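Local coordinates for protein Ufm1-specific protease (Caenorhabditis elegans, PDB 5EJJ) that cleaves the peptide bond after the C-terminal glycine of the ubiquitin-like modifier UFM1 as a thiol protease, and is required to localise some odorant receptors to olfactory cilia, at residues 394-405 and 417-425. Numbering follows the deposited sequence.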
ATOM      1  N   TRP A 394      -0.008 -26.334  21.826  1.00 83.37           N
ATOM      2  CA  TRP A 394       1.393 -25.930  21.856  1.00 86.92           C
ATOM      3  C   TRP A 394       1.797 -24.748  20.953  1.00 84.62           C
ATOM      4  O   TRP A 394       2.679 -23.954  21.312  1.00 79.26           O
ATOM      5  CB  TRP A 394       2.256 -27.143  21.529  1.00 84.22           C
ATOM      6  CG  TRP A 394       1.909 -27.757  20.210  1.00 81.60           C
ATOM      7  CD1 TRP A 394       0.758 -28.425  19.883  1.00 78.19           C
ATOM      8  CD2 TRP A 394       2.720 -27.756  19.036  1.00 76.86           C
ATOM      9  NE1 TRP A 394       0.813 -28.846  18.580  1.00 76.93           N
ATOM     10  CE2 TRP A 394       2.004 -28.446  18.035  1.00 77.91           C
ATOM     11  CE3 TRP A 394       3.987 -27.243  18.733  1.00 72.99           C
ATOM     12  CZ2 TRP A 394       2.514 -28.633  16.753  1.00 74.92           C
ATOM     13  CZ3 TRP A 394       4.495 -27.436  17.462  1.00 68.08           C
ATOM     14  CH2 TRP A 394       3.760 -28.125  16.488  1.00 71.08           C
ATOM     15  N   GLY A 395       1.156 -24.637  19.791  1.00 83.72           N
ATOM     16  CA  GLY A 395       1.561 -23.676  18.773  1.00 75.50           C
ATOM     17  C   GLY A 395       1.314 -22.189  19.001  1.00 70.03           C
ATOM     18  O   GLY A 395       1.865 -21.380  18.258  1.00 58.78           O
ATOM     19  N   CYS A 396       0.515 -21.828  20.012  1.00 71.29           N
ATOM     20  CA  CYS A 396       0.112 -20.429  20.249  1.00 63.08           C
ATOM     21  C   CYS A 396       1.198 -19.374  19.973  1.00 57.92           C
ATOM     22  O   CYS A 396       0.942 -18.351  19.340  1.00 57.63           O
ATOM     23  CB  CYS A 396      -0.524 -20.232  21.648  1.00 69.23           C
ATOM     24  SG  CYS A 396       0.443 -20.677  23.153  1.00 75.48           S
ATOM     25  N   ALA A 397       2.417 -19.642  20.414  1.00 59.19           N
ATOM     26  CA  ALA A 397       3.490 -18.682  20.237  1.00 54.58           C
ATOM     27  C   ALA A 397       4.093 -18.771  18.848  1.00 52.63           C
ATOM     28  O   ALA A 397       4.649 -17.798  18.357  1.00 55.61           O
ATOM     29  CB  ALA A 397       4.559 -18.877  21.293  1.00 57.13           C
ATOM     30  N   TYR A 398       4.000 -19.938  18.223  1.00 56.38           N
ATOM     31  CA  TYR A 398       4.481 -20.097  16.852  1.00 58.19           C
ATOM     32  C   TYR A 398       3.703 -19.161  15.937  1.00 53.56           C
ATOM     33  O   TYR A 398       4.264 -18.472  15.084  1.00 47.38           O
ATOM     34  CB  TYR A 398       4.252 -21.526  16.364  1.00 61.41           C
ATOM     35  CG  TYR A 398       5.225 -22.547  16.880  1.00 61.57           C
ATOM     36  CD1 TYR A 398       4.849 -23.452  17.856  1.00 64.67           C
ATOM     37  CD2 TYR A 398       6.516 -22.622  16.369  1.00 60.07           C
ATOM     38  CE1 TYR A 398       5.734 -24.395  18.322  1.00 69.37           C
ATOM     39  CE2 TYR A 398       7.409 -23.557  16.822  1.00 60.76           C
ATOM     40  CZ  TYR A 398       7.011 -24.444  17.803  1.00 69.53           C
ATOM     41  OH  TYR A 398       7.888 -25.389  18.272  1.00 72.48           O
ATOM     42  N   ARG A 399       2.393 -19.168  16.132  1.00 54.02           N
ATOM     43  CA  ARG A 399       1.483 -18.361  15.349  1.00 55.36           C
ATOM     44  C   ARG A 399       1.815 -16.877  15.478  1.00 55.67           C
ATOM     45  O   ARG A 399       1.861 -16.162  14.471  1.00 55.06           O
ATOM     46  CB  ARG A 399       0.037 -18.651  15.767  1.00 59.65           C
ATOM     47  CG  ARG A 399      -0.355 -20.112  15.576  1.00 60.33           C
ATOM     48  CD  ARG A 399       0.262 -20.645  14.290  1.00 65.26           C
ATOM     49  NE  ARG A 399      -0.384 -21.854  13.789  1.00 71.36           N
ATOM     50  CZ  ARG A 399      -0.301 -22.266  12.526  1.00 73.80           C
ATOM     51  NH1 ARG A 399       0.382 -21.555  11.636  1.00 71.62           N
ATOM     52  NH2 ARG A 399      -0.920 -23.376  12.147  1.00 81.20           N
ATOM     53  N   SER A 400       2.058 -16.418  16.707  1.00 52.12           N
ATOM     54  CA  SER A 400       2.438 -15.026  16.930  1.00 48.40           C
ATOM     55  C   SER A 400       3.766 -14.734  16.274  1.00 45.54           C
ATOM     56  O   SER A 400       4.016 -13.616  15.824  1.00 45.79           O
ATOM     57  CB  SER A 400       2.533 -14.703  18.413  1.00 47.17           C
ATOM     58  OG  SER A 400       1.244 -14.476  18.927  1.00 55.40           O
ATOM     59  N   PHE A 401       4.621 -15.743  16.232  1.00 45.50           N
ATOM     60  CA  PHE A 401       5.898 -15.601  15.566  1.00 46.10           C
ATOM     61  C   PHE A 401       5.646 -15.392  14.085  1.00 43.16           C
ATOM     62  O   PHE A 401       6.280 -14.552  13.444  1.00 39.86           O
ATOM     63  CB  PHE A 401       6.748 -16.846  15.767  1.00 45.21           C
ATOM     64  CG  PHE A 401       7.962 -16.868  14.923  1.00 37.70           C
ATOM     65  CD1 PHE A 401       9.092 -16.156  15.299  1.00 39.81           C
ATOM     66  CD2 PHE A 401       7.978 -17.578  13.747  1.00 37.08           C
ATOM     67  CE1 PHE A 401      10.231 -16.162  14.526  1.00 43.39           C
ATOM     68  CE2 PHE A 401       9.110 -17.585  12.958  1.00 47.99           C
ATOM     69  CZ  PHE A 401      10.244 -16.871  13.351  1.00 48.80           C
ATOM     70  N   GLN A 402       4.710 -16.170  13.556  1.00 44.39           N
ATOM     71  CA  GLN A 402       4.343 -16.103  12.150  1.00 46.24           C
ATOM     72  C   GLN A 402       3.734 -14.744  11.780  1.00 44.35           C
ATOM     73  O   GLN A 402       4.107 -14.132  10.765  1.00 39.74           O
ATOM     74  CB  GLN A 402       3.412 -17.267  11.788  1.00 46.81           C
ATOM     75  CG  GLN A 402       4.141 -18.604  11.655  1.00 42.65           C
ATOM     76  CD  GLN A 402       3.211 -19.731  11.266  1.00 51.00           C
ATOM     77  OE1 GLN A 402       2.022 -19.697  11.586  1.00 52.44           O
ATOM     78  NE2 GLN A 402       3.742 -20.737  10.561  1.00 54.06           N
ATOM     79  N   THR A 403       2.809 -14.271  12.609  1.00 41.69           N
ATOM     80  CA  THR A 403       2.302 -12.920  12.455  1.00 36.28           C
ATOM     81  C   THR A 403       3.454 -11.917  12.409  1.00 32.61           C
ATOM     82  O   THR A 403       3.597 -11.195  11.443  1.00 36.49           O
ATOM     83  CB  THR A 403       1.324 -12.546  13.562  1.00 38.60           C
ATOM     84  OG1 THR A 403       0.144 -13.353  13.449  1.00 44.30           O
ATOM     85  CG2 THR A 403       0.950 -11.078  13.449  1.00 35.84           C
ATOM     86  N   ILE A 404       4.308 -11.898  13.419  1.00 32.03           N
ATOM     87  CA  ILE A 404       5.448 -10.986  13.387  1.00 31.57           C
ATOM     88  C   ILE A 404       6.249 -11.149  12.101  1.00 32.02           C
ATOM     89  O   ILE A 404       6.805 -10.187  11.574  1.00 30.65           O
ATOM     90  CB  ILE A 404       6.368 -11.177  14.618  1.00 32.97           C
ATOM     91  CG1 ILE A 404       5.603 -10.854  15.896  1.00 30.62           C
ATOM     92  CG2 ILE A 404       7.606 -10.287  14.548  1.00 25.92           C
ATOM     93  CD1 ILE A 404       6.384 -11.140  17.123  1.00 31.06           C
ATOM     94  N   TRP A 405       6.292 -12.365  11.574  1.00 36.67           N
ATOM     95  CA  TRP A 405       7.085 -12.603  10.375  1.00 37.50           C
ATOM     96  C   TRP A 405       6.400 -11.948   9.198  1.00 35.54           C
ATOM     97  O   TRP A 405       7.021 -11.186   8.451  1.00 33.79           O
ATOM     98  CB  TRP A 405       7.284 -14.096  10.100  1.00 43.20           C
ATOM     99  CG  TRP A 405       8.286 -14.365   9.002  1.00 45.42           C
ATOM    100  CD1 TRP A 405       8.094 -14.193   7.668  1.00 45.18           C
ATOM    101  CD2 TRP A 405       9.629 -14.847   9.154  1.00 46.65           C
ATOM    102  NE1 TRP A 405       9.228 -14.535   6.976  1.00 48.50           N
ATOM    103  CE2 TRP A 405      10.187 -14.940   7.866  1.00 47.00           C
ATOM    104  CE3 TRP A 405      10.409 -15.218  10.252  1.00 51.61           C
ATOM    105  CZ2 TRP A 405      11.488 -15.384   7.641  1.00 48.48           C
ATOM    106  CZ3 TRP A 405      11.704 -15.665  10.025  1.00 53.58           C
ATOM    107  CH2 TRP A 405      12.226 -15.747   8.730  1.00 49.20           C
ATOM    108  N   PRO A 417       9.685 -16.498   2.922  1.00 47.32           N
ATOM    109  CA  PRO A 417       8.308 -16.798   3.348  1.00 48.37           C
ATOM    110  C   PRO A 417       8.209 -17.148   4.841  1.00 48.36           C
ATOM    111  O   PRO A 417       9.189 -17.616   5.429  1.00 43.00           O
ATOM    112  CB  PRO A 417       7.945 -18.013   2.496  1.00 43.41           C
ATOM    113  CG  PRO A 417       9.263 -18.724   2.300  1.00 49.45           C
ATOM    114  CD  PRO A 417      10.333 -17.647   2.264  1.00 45.46           C
ATOM    115  N   VAL A 418       7.041 -16.929   5.447  1.00 50.64           N
ATOM    116  CA  VAL A 418       6.856 -17.278   6.859  1.00 50.86           C
ATOM    117  C   VAL A 418       7.086 -18.773   7.115  1.00 51.87           C
ATOM    118  O   VAL A 418       6.539 -19.628   6.411  1.00 47.98           O
ATOM    119  CB  VAL A 418       5.498 -16.781   7.443  1.00 45.66           C
ATOM    120  CG1 VAL A 418       5.101 -15.483   6.782  1.00 46.03           C
ATOM    121  CG2 VAL A 418       4.383 -17.828   7.304  1.00 43.81           C
ATOM    122  N   PRO A 419       7.948 -19.084   8.102  1.00 56.98           N
ATOM    123  CA  PRO A 419       8.322 -20.474   8.404  1.00 54.12           C
ATOM    124  C   PRO A 419       7.211 -21.323   9.033  1.00 52.19           C
ATOM    125  O   PRO A 419       6.271 -20.815   9.648  1.00 45.93           O
ATOM    126  CB  PRO A 419       9.510 -20.317   9.364  1.00 51.96           C
ATOM    127  CG  PRO A 419      10.055 -18.919   9.081  1.00 47.99           C
ATOM    128  CD  PRO A 419       8.827 -18.115   8.790  1.00 49.13           C
ATOM    129  N   SER A 420       7.336 -22.631   8.834  1.00 63.90           N
ATOM    130  CA  SER A 420       6.452 -23.627   9.430  1.00 66.68           C
ATOM    131  C   SER A 420       6.985 -23.950  10.816  1.00 65.62           C
ATOM    132  O   SER A 420       8.148 -23.652  11.115  1.00 59.77           O
ATOM    133  CB  SER A 420       6.477 -24.906   8.591  1.00 60.25           C
ATOM    134  OG  SER A 420       7.816 -25.347   8.406  1.00 56.95           O
ATOM    135  N   HIS A 421       6.150 -24.567  11.650  1.00 63.36           N
ATOM    136  CA  HIS A 421       6.589 -24.986  12.973  1.00 56.97           C
ATOM    137  C   HIS A 421       7.905 -25.730  12.848  1.00 58.35           C
ATOM    138  O   HIS A 421       8.898 -25.325  13.454  1.00 59.01           O
ATOM    139  CB  HIS A 421       5.570 -25.897  13.646  1.00 52.82           C
ATOM    140  CG  HIS A 421       4.188 -25.337  13.693  1.00 54.42           C
ATOM    141  ND1 HIS A 421       3.399 -25.219  12.571  1.00 63.66           N
ATOM    142  CD2 HIS A 421       3.441 -24.887  14.729  1.00 58.52           C
ATOM    143  CE1 HIS A 421       2.229 -24.710  12.910  1.00 69.40           C
ATOM    144  NE2 HIS A 421       2.227 -24.503  14.216  1.00 63.24           N
ATOM    145  N   ARG A 422       7.916 -26.789  12.033  1.00 58.80           N
ATOM    146  CA  ARG A 422       9.085 -27.662  11.932  1.00 63.79           C
ATOM    147  C   ARG A 422      10.334 -26.865  11.610  1.00 62.71           C
ATOM    148  O   ARG A 422      11.435 -27.172  12.088  1.00 59.42           O
ATOM    149  CB  ARG A 422       8.880 -28.763  10.886  1.00 73.45           C
ATOM    150  CG  ARG A 422      10.125 -29.633  10.639  1.00 84.83           C
ATOM    151  CD  ARG A 422       9.745 -31.039  10.190  1.00 93.47           C
ATOM    152  NE  ARG A 422      10.831 -32.000  10.382  1.00110.05           N
ATOM    153  CZ  ARG A 422      11.121 -32.593  11.541  1.00111.86           C
ATOM    154  NH1 ARG A 422      10.416 -32.317  12.635  1.00101.02           N
ATOM    155  NH2 ARG A 422      12.126 -33.459  11.609  1.00112.94           N
ATOM    156  N   GLU A 423      10.142 -25.817  10.821  1.00 58.64           N
ATOM    157  CA  GLU A 423      11.254 -25.012  10.355  1.00 61.72           C
ATOM    158  C   GLU A 423      11.753 -24.064  11.440  1.00 58.75           C
ATOM    159  O   GLU A 423      12.936 -23.704  11.471  1.00 52.87           O
ATOM    160  CB  GLU A 423      10.828 -24.234   9.118  1.00 65.42           C
ATOM    161  CG  GLU A 423      11.986 -23.651   8.351  1.00 67.37           C
ATOM    162  CD  GLU A 423      11.625 -23.406   6.915  1.00 70.20           C
ATOM    163  OE1 GLU A 423      10.430 -23.585   6.573  1.00 65.26           O
ATOM    164  OE2 GLU A 423      12.541 -23.049   6.142  1.00 74.32           O
ATOM    165  N   ILE A 424      10.834 -23.653  12.313  1.00 59.75           N
ATOM    166  CA  ILE A 424      11.169 -22.817  13.464  1.00 61.41           C
ATOM    167  C   ILE A 424      11.926 -23.679  14.459  1.00 56.55           C
ATOM    168  O   ILE A 424      13.020 -23.312  14.907  1.00 54.74           O
ATOM    169  CB  ILE A 424       9.902 -22.225  14.158  1.00 65.46           C
ATOM    170  CG1 ILE A 424       9.060 -21.422  13.163  1.00 58.74           C
ATOM    171  CG2 ILE A 424      10.287 -21.339  15.337  1.00 56.05           C
ATOM    172  CD1 ILE A 424       7.705 -21.033  13.692  1.00 52.40           C
ATOM    173  N   GLN A 425      11.329 -24.827  14.783  1.00 57.86           N
ATOM    174  CA  GLN A 425      11.949 -25.851  15.625  1.00 55.42           C
ATOM    175  C   GLN A 425      13.418 -26.078  15.264  1.00 54.94           C
ATOM    176  O   GLN A 425      14.298 -25.983  16.127  1.00 54.82           O
ATOM    177  CB  GLN A 425      11.137 -27.145  15.554  1.00 45.57           C
ATOM    178  CG  GLN A 425       9.806 -27.003  16.267  1.00 52.09           C
ATOM    179  CD  GLN A 425       8.795 -28.060  15.890  1.00 60.70           C
ATOM    180  OE1 GLN A 425       9.084 -28.946  15.087  1.00 69.01           O
ATOM    181  NE2 GLN A 425       7.593 -27.971  16.466  1.00 56.82           N
TER
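Tyr-398 reaches from helix 396-409 onto the short helix 421-425, and successive parts of its side chain meet His-421, Ile-424 and Gln-425. Tyr-398 CB lies 3.8 Å from His-421 CD2. At the start of the ring His-421 CD2 sits over one face, 3.6 Å from Tyr-398 CG, with the two ring planes inclined at 54°; Trp-394 touches His-421 too, completing a three-member aromatic cluster. On the tyrosine edge CD2 meets Ile-424 CD1, which also packs on Phe-401, and CE2 meets Ile-424 CB and CG2. At the tip, Tyr-398 OH accepts a hydrogen bond from Gln-425 NE2 (3.2 Å), lying in that amide's plane, and is also hydrogen-bonded to Gln-443 O. The longer helix carries the inferred catalytic Cys-396 of this clan CA, papain-like C78 peptidase, and the short helix crosses its 396-405 part at 91°. Where His-421 leaves the tyrosine, its CE1 stands 3.5 Å above the guanidinium plane of Arg-399, which is salt-bridged to Asp-391. Gln-402, its chain extended (chi2 -179°), gives a nearly straight hydrogen bond from NE2 to Pro-419 O (2.7 Å). On Trp-405, one helical turn after Gln-402, Pro-419 CD lies over the six-membered ring, 3.5 Å from its centroid, while Val-418 CA lies over the five-membered ring.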